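Local atomic coordinates of chymotrypsin-like serine protease (PDB entry 1MBM), a protein that probably cleaves the viral polyprotein as a chymotrypsin-like serine endopeptidase of an arterivirus, equine arteritis virus. Residues A[106-111]-A[193-198]; A[4-9]-A[90-95]. All blocks are in the same frame, centred on the assembly; numbering follows the deposited sequence.

Interaction 1 of 2, residues A[106-111]-A[193-198]; sequences LAWTTS and GLSNRE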
loop_
_atom_site.group_PDB
_atom_site.type_symbol
_atom_site.label_atom_id
_atom_site.label_comp_id
_atom_site.label_asym_id
_atom_site.label_seq_id
_atom_site.Cartn_x
_atom_site.Cartn_y
_atom_site.Cartn_z
ATOM N N LEU A 106 -3.049 0.782 9.137
ATOM C CA LEU A 106 -3.471 -0.562 9.529
ATOM C C LEU A 106 -3.957 -1.349 8.317
ATOM O O LEU A 106 -4.757 -0.858 7.540
ATOM C CB LEU A 106 -4.612 -0.493 10.549
ATOM C CG LEU A 106 -4.414 0.406 11.763
ATOM C CD1 LEU A 106 -5.659 0.398 12.615
ATOM C CD2 LEU A 106 -3.215 -0.071 12.562
ATOM N N ALA A 107 -3.471 -2.572 8.162
ATOM C CA ALA A 107 -3.890 -3.431 7.065
ATOM C C ALA A 107 -3.388 -4.830 7.369
ATOM O O ALA A 107 -2.326 -4.986 7.961
ATOM C CB ALA A 107 -3.316 -2.938 5.730
ATOM N N TRP A 108 -4.152 -5.846 6.984
ATOM C CA TRP A 108 -3.703 -7.216 7.192
ATOM C C TRP A 108 -2.820 -7.613 6.019
ATOM O O TRP A 108 -3.292 -7.691 4.885
ATOM C CB TRP A 108 -4.891 -8.171 7.327
ATOM C CG TRP A 108 -4.477 -9.571 7.656
ATOM C CD1 TRP A 108 -4.222 -10.082 8.899
ATOM C CD2 TRP A 108 -4.247 -10.642 6.730
ATOM N NE1 TRP A 108 -3.861 -11.405 8.802
ATOM C CE2 TRP A 108 -3.864 -11.772 7.480
ATOM C CE3 TRP A 108 -4.329 -10.760 5.339
ATOM C CZ2 TRP A 108 -3.569 -13.001 6.888
ATOM C CZ3 TRP A 108 -4.032 -11.978 4.753
ATOM C CH2 TRP A 108 -3.660 -13.082 5.526
ATOM N N THR A 109 -1.531 -7.810 6.270
ATOM C CA THR A 109 -0.592 -8.177 5.198
ATOM C C THR A 109 0.385 -9.274 5.611
ATOM O O THR A 109 0.546 -9.547 6.798
ATOM C CB THR A 109 0.251 -6.960 4.759
ATOM O OG1 THR A 109 0.937 -6.423 5.898
ATOM C CG2 THR A 109 -0.627 -5.796 4.268
ATOM N N THR A 110 1.027 -9.901 4.621
ATOM C CA THR A 110 2.108 -10.873 4.860
ATOM C C THR A 110 3.376 -10.391 4.158
ATOM O O THR A 110 3.331 -9.455 3.373
ATOM C CB THR A 110 1.765 -12.270 4.324
ATOM O OG1 THR A 110 1.444 -12.175 2.930
ATOM C CG2 THR A 110 0.493 -12.817 4.971
ATOM N N SER A 111 4.499 -11.059 4.400
ATOM C CA SER A 111 5.758 -10.635 3.785
ATOM C C SER A 111 5.668 -10.489 2.265
ATOM O O SER A 111 6.170 -9.510 1.697
ATOM C CB SER A 111 6.906 -11.574 4.151
ATOM O OG SER A 111 8.121 -10.999 3.718
ATOM N N GLY A 193 -12.876 -4.304 9.817
ATOM C CA GLY A 193 -12.805 -4.912 8.502
ATOM C C GLY A 193 -11.532 -5.685 8.226
ATOM O O GLY A 193 -11.405 -6.294 7.162
ATOM N N LEU A 194 -10.604 -5.649 9.184
ATOM C CA LEU A 194 -9.330 -6.377 9.139
ATOM C C LEU A 194 -9.388 -7.701 8.358
ATOM O O LEU A 194 -10.209 -8.570 8.660
ATOM C CB LEU A 194 -8.836 -6.630 10.577
ATOM C CG LEU A 194 -9.432 -7.800 11.382
ATOM C CD1 LEU A 194 -8.386 -8.886 11.607
ATOM C CD2 LEU A 194 -10.000 -7.354 12.719
ATOM N N SER A 195 -8.514 -7.833 7.359
ATOM C CA SER A 195 -8.442 -9.023 6.503
ATOM C C SER A 195 -9.707 -9.207 5.662
ATOM O O SER A 195 -10.665 -9.860 6.085
ATOM C CB SER A 195 -8.121 -10.283 7.313
ATOM O OG SER A 195 -8.279 -11.437 6.518
ATOM N N ASN A 196 -9.691 -8.647 4.456
ATOM C CA ASN A 196 -10.879 -8.646 3.610
ATOM C C ASN A 196 -10.629 -8.901 2.121
ATOM O O ASN A 196 -11.526 -8.715 1.301
ATOM C CB ASN A 196 -11.616 -7.309 3.786
ATOM C CG ASN A 196 -10.699 -6.103 3.585
ATOM O OD1 ASN A 196 -10.151 -5.902 2.506
ATOM N ND2 ASN A 196 -10.531 -5.301 4.631
ATOM N N ARG A 197 -9.426 -9.337 1.767
ATOM C CA ARG A 197 -9.087 -9.525 0.357
ATOM C C ARG A 197 -9.772 -10.722 -0.315
ATOM O O ARG A 197 -9.798 -10.815 -1.541
ATOM C CB ARG A 197 -7.565 -9.568 0.155
ATOM C CG ARG A 197 -6.899 -10.869 0.553
ATOM C CD ARG A 197 -5.396 -10.886 0.297
ATOM N NE ARG A 197 -4.649 -10.222 1.360
ATOM C CZ ARG A 197 -3.325 -10.153 1.412
ATOM N NH1 ARG A 197 -2.588 -10.704 0.458
ATOM N NH2 ARG A 197 -2.734 -9.541 2.427
ATOM N N GLU A 198 -10.335 -11.618 0.489
ATOM C CA GLU A 198 -11.048 -12.781 -0.026
ATOM C C GLU A 198 -12.542 -12.497 -0.167
ATOM O O GLU A 198 -13.010 -11.385 0.095
ATOM C CB GLU A 198 -10.815 -13.997 0.879
ATOM C CG GLU A 198 -10.710 -13.674 2.366
ATOM C CD GLU A 198 -12.049 -13.352 3.011
ATOM O OE1 GLU A 198 -12.849 -14.291 3.223
ATOM O OE2 GLU A 198 -12.300 -12.163 3.312
#

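Interaction 2 of 2, residues A[4-9]-A[90-95]; sequences GNVGFV and CTATGD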
loop_
_atom_site.group_PDB
_atom_site.type_symbol
_atom_site.label_atom_id
_atom_site.label_comp_id
_atom_site.label_asym_id
_atom_site.label_seq_id
_atom_site.Cartn_x
_atom_site.Cartn_y
_atom_site.Cartn_z
ATOM N N GLY A 4 -6.036 -6.040 -12.206
ATOM C CA GLY A 4 -5.421 -6.398 -13.472
ATOM C C GLY A 4 -3.990 -5.953 -13.679
ATOM O O GLY A 4 -3.249 -6.580 -14.450
ATOM N N ASN A 5 -3.592 -4.893 -12.981
ATOM C CA ASN A 5 -2.237 -4.363 -13.105
ATOM C C ASN A 5 -1.290 -4.766 -11.960
ATOM O O ASN A 5 -0.224 -4.175 -11.781
ATOM C CB ASN A 5 -2.290 -2.842 -13.243
ATOM C CG ASN A 5 -2.649 -2.148 -11.932
ATOM O OD1 ASN A 5 -3.496 -2.626 -11.173
ATOM N ND2 ASN A 5 -1.995 -1.026 -11.656
ATOM N N VAL A 6 -1.663 -5.794 -11.210
ATOM C CA VAL A 6 -0.847 -6.235 -10.090
ATOM C C VAL A 6 -0.056 -7.493 -10.439
ATOM O O VAL A 6 -0.603 -8.446 -10.980
ATOM C CB VAL A 6 -1.714 -6.465 -8.834
ATOM C CG1 VAL A 6 -0.905 -7.136 -7.708
ATOM C CG2 VAL A 6 -2.300 -5.140 -8.370
ATOM N N GLY A 7 1.241 -7.484 -10.139
ATOM C CA GLY A 7 2.072 -8.641 -10.405
ATOM C C GLY A 7 3.001 -9.038 -9.270
ATOM O O GLY A 7 3.036 -8.393 -8.218
ATOM N N PHE A 8 3.743 -10.123 -9.492
ATOM C CA PHE A 8 4.708 -10.631 -8.530
ATOM C C PHE A 8 6.101 -10.128 -8.896
ATOM O O PHE A 8 6.454 -10.074 -10.063
ATOM C CB PHE A 8 4.723 -12.162 -8.545
ATOM C CG PHE A 8 3.488 -12.798 -7.968
ATOM C CD1 PHE A 8 3.345 -12.944 -6.596
ATOM C CD2 PHE A 8 2.486 -13.274 -8.796
ATOM C CE1 PHE A 8 2.219 -13.539 -6.059
ATOM C CE2 PHE A 8 1.353 -13.875 -8.266
ATOM C CZ PHE A 8 1.222 -14.010 -6.898
ATOM N N VAL A 9 6.893 -9.768 -7.890
ATOM C CA VAL A 9 8.251 -9.263 -8.105
ATOM C C VAL A 9 9.249 -10.116 -7.314
ATOM O O VAL A 9 9.017 -10.406 -6.137
ATOM C CB VAL A 9 8.380 -7.785 -7.665
ATOM C CG1 VAL A 9 9.796 -7.284 -7.815
ATOM C CG2 VAL A 9 7.425 -6.878 -8.482
ATOM N N CYS A 90 -3.125 -3.128 -2.790
ATOM C CA CYS A 90 -3.393 -3.951 -3.968
ATOM C C CYS A 90 -2.479 -5.163 -4.033
ATOM O O CYS A 90 -1.498 -5.166 -4.777
ATOM C CB CYS A 90 -3.262 -3.112 -5.243
ATOM S SG CYS A 90 -4.277 -1.602 -5.226
ATOM N N THR A 91 -2.804 -6.193 -3.258
ATOM C CA THR A 91 -1.954 -7.379 -3.228
ATOM C C THR A 91 -2.238 -8.304 -4.400
ATOM O O THR A 91 -3.218 -8.135 -5.133
ATOM C CB THR A 91 -2.114 -8.153 -1.899
ATOM O OG1 THR A 91 -3.281 -8.988 -1.949
ATOM C CG2 THR A 91 -2.388 -7.204 -0.750
ATOM N N ALA A 92 -1.383 -9.302 -4.563
ATOM C CA ALA A 92 -1.564 -10.278 -5.632
ATOM C C ALA A 92 -2.745 -11.228 -5.399
ATOM O O ALA A 92 -3.081 -12.024 -6.273
ATOM C CB ALA A 92 -0.300 -11.047 -5.835
ATOM N N THR A 93 -3.380 -11.153 -4.231
ATOM C CA THR A 93 -4.542 -11.999 -3.964
ATOM C C THR A 93 -5.761 -11.168 -3.620
ATOM O O THR A 93 -6.628 -11.609 -2.873
ATOM C CB THR A 93 -4.275 -13.009 -2.833
ATOM O OG1 THR A 93 -3.559 -12.367 -1.776
ATOM C CG2 THR A 93 -3.322 -14.114 -3.297
ATOM N N GLY A 94 -5.825 -9.960 -4.168
ATOM C CA GLY A 94 -6.961 -9.095 -3.932
ATOM C C GLY A 94 -6.614 -7.857 -3.129
ATOM O O GLY A 94 -5.557 -7.786 -2.490
ATOM N N ASP A 95 -7.518 -6.883 -3.169
ATOM C CA ASP A 95 -7.375 -5.659 -2.410
ATOM C C ASP A 95 -7.667 -5.843 -0.929
ATOM O O ASP A 95 -8.684 -6.420 -0.535
ATOM C CB ASP A 95 -8.308 -4.578 -2.947
ATOM C CG ASP A 95 -7.846 -4.014 -4.268
ATOM O OD1 ASP A 95 -6.811 -4.481 -4.802
ATOM O OD2 ASP A 95 -8.472 -3.118 -4.854
#

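Interaction 1 of 2, residues A[106-111]-A[193-198]
Trp108 and Arg197 cross at about a right angle, the indole plane turned 75° against the guanidinium. Trp108 CE3 lies 3.5 Å from Arg197 NH2, and Trp108 CZ3 sits over a guanidinium face, 3.9 Å from Arg197 CZ. Arg197 NE lies in the ring plane, at the edge. A bend at chi3 brings the guanidinium there, and Trp108 O lies close to its plane. The resulting hydrogen bond, Arg197 NH2 to Trp108 O at 3.1 Å, falls on a lone pair of the oxygen but is bent, 145° at the hydrogen. The strongest partner of this group is Asp113, in a salt bridge with NH2; Glu96 forms another with NE, so the two should largely offset its charge. Within the chymotrypsin-like fold, 106-111 leads toward Ser114, the likely nucleophile, while 193-198 is the end of the chain, following helix 185-192 of what is presumably the alpha/beta C-terminal extension and returning to the second beta domain. Over one indole face comes Ser195, whose CB stands 4.0 Å from the centroid of the five-membered ring, a CH-pi contact offset toward the rim. Trp108 CG lies anti to the backbone N (chi1 -175°), presenting the ring to this tail.

Interaction 2 of 2, residues A[4-9]-A[90-95]
Val6 and Phe8 carry one side of this contact and the turn around Ala92 the other, with no hydrogen bond between the two segments. Val6 CG1, anti to its backbone N (chi1 171°), is placed against two successive carbonyls, 3.6 Å from both Cys90 O and Thr91 O. The second branch, Val6 CG2, packs on Cys90 CB at 3.8 Å. Two residues on, the Phe8 ring offers a face to the methyl of Ala92. Ala92 CB stands 3.9 Å from the ring centroid and 30° off its normal, a CH-pi contact displaced toward the outer end of the ring, where Phe8 CZ is 3.5 Å away. Ala92 is held in place by a type I turn from Thr91 to Gly94. Thr91 CB leaves the backbone away from 4-9, and the side chain braces the turn from within: Thr91 OG1 accepts from Thr93 N at 3.1 Å, forming an ST turn, and donates to Gly94 O at 2.6 Å. The two backbone bonds between Thr91 and Gly94 are weak, so the side-chain bonds probably carry much of the turn's stability. On the other side, strand 6-10 is fixed by backbone bonds of Gly7 with Gly17 and Val9 with Gly15, and of Phe8 with Lys44 across the barrel's closure. Farther out, Arg3 touches Cys90 and forms a salt bridge with Asp95. The arrangement joins the first strand of the N-terminal barrel to the tip of hairpin 85-91/94-100 in the second sheet, the apposition of two beta domains that characterises chymotrypsin-like proteases.

The centres of interactions 1 and 2 lie about 13 Å apart, and Arg197 bridges them: its NH1, 2.9 Å from Thr93 OG1, probably forms a hydrogen bond to the turn at 90-95. Along the chain the contacts come in series, interaction 2 closing at 90-95 before interaction 1 opens at 106-111. Those two middle segments belong to the second sheet and the loop leaving it; strand 94-100, which continues from 90-95, pairs through Leu99 with Leu106. The outer segments come from elsewhere, 4-9 from the six-stranded N-terminal barrel and 193-198 from the chain's end. Both termini of the chain thus pack against the second barrel, the C-terminal one close to Asp113, next to the presumed catalytic Ser114.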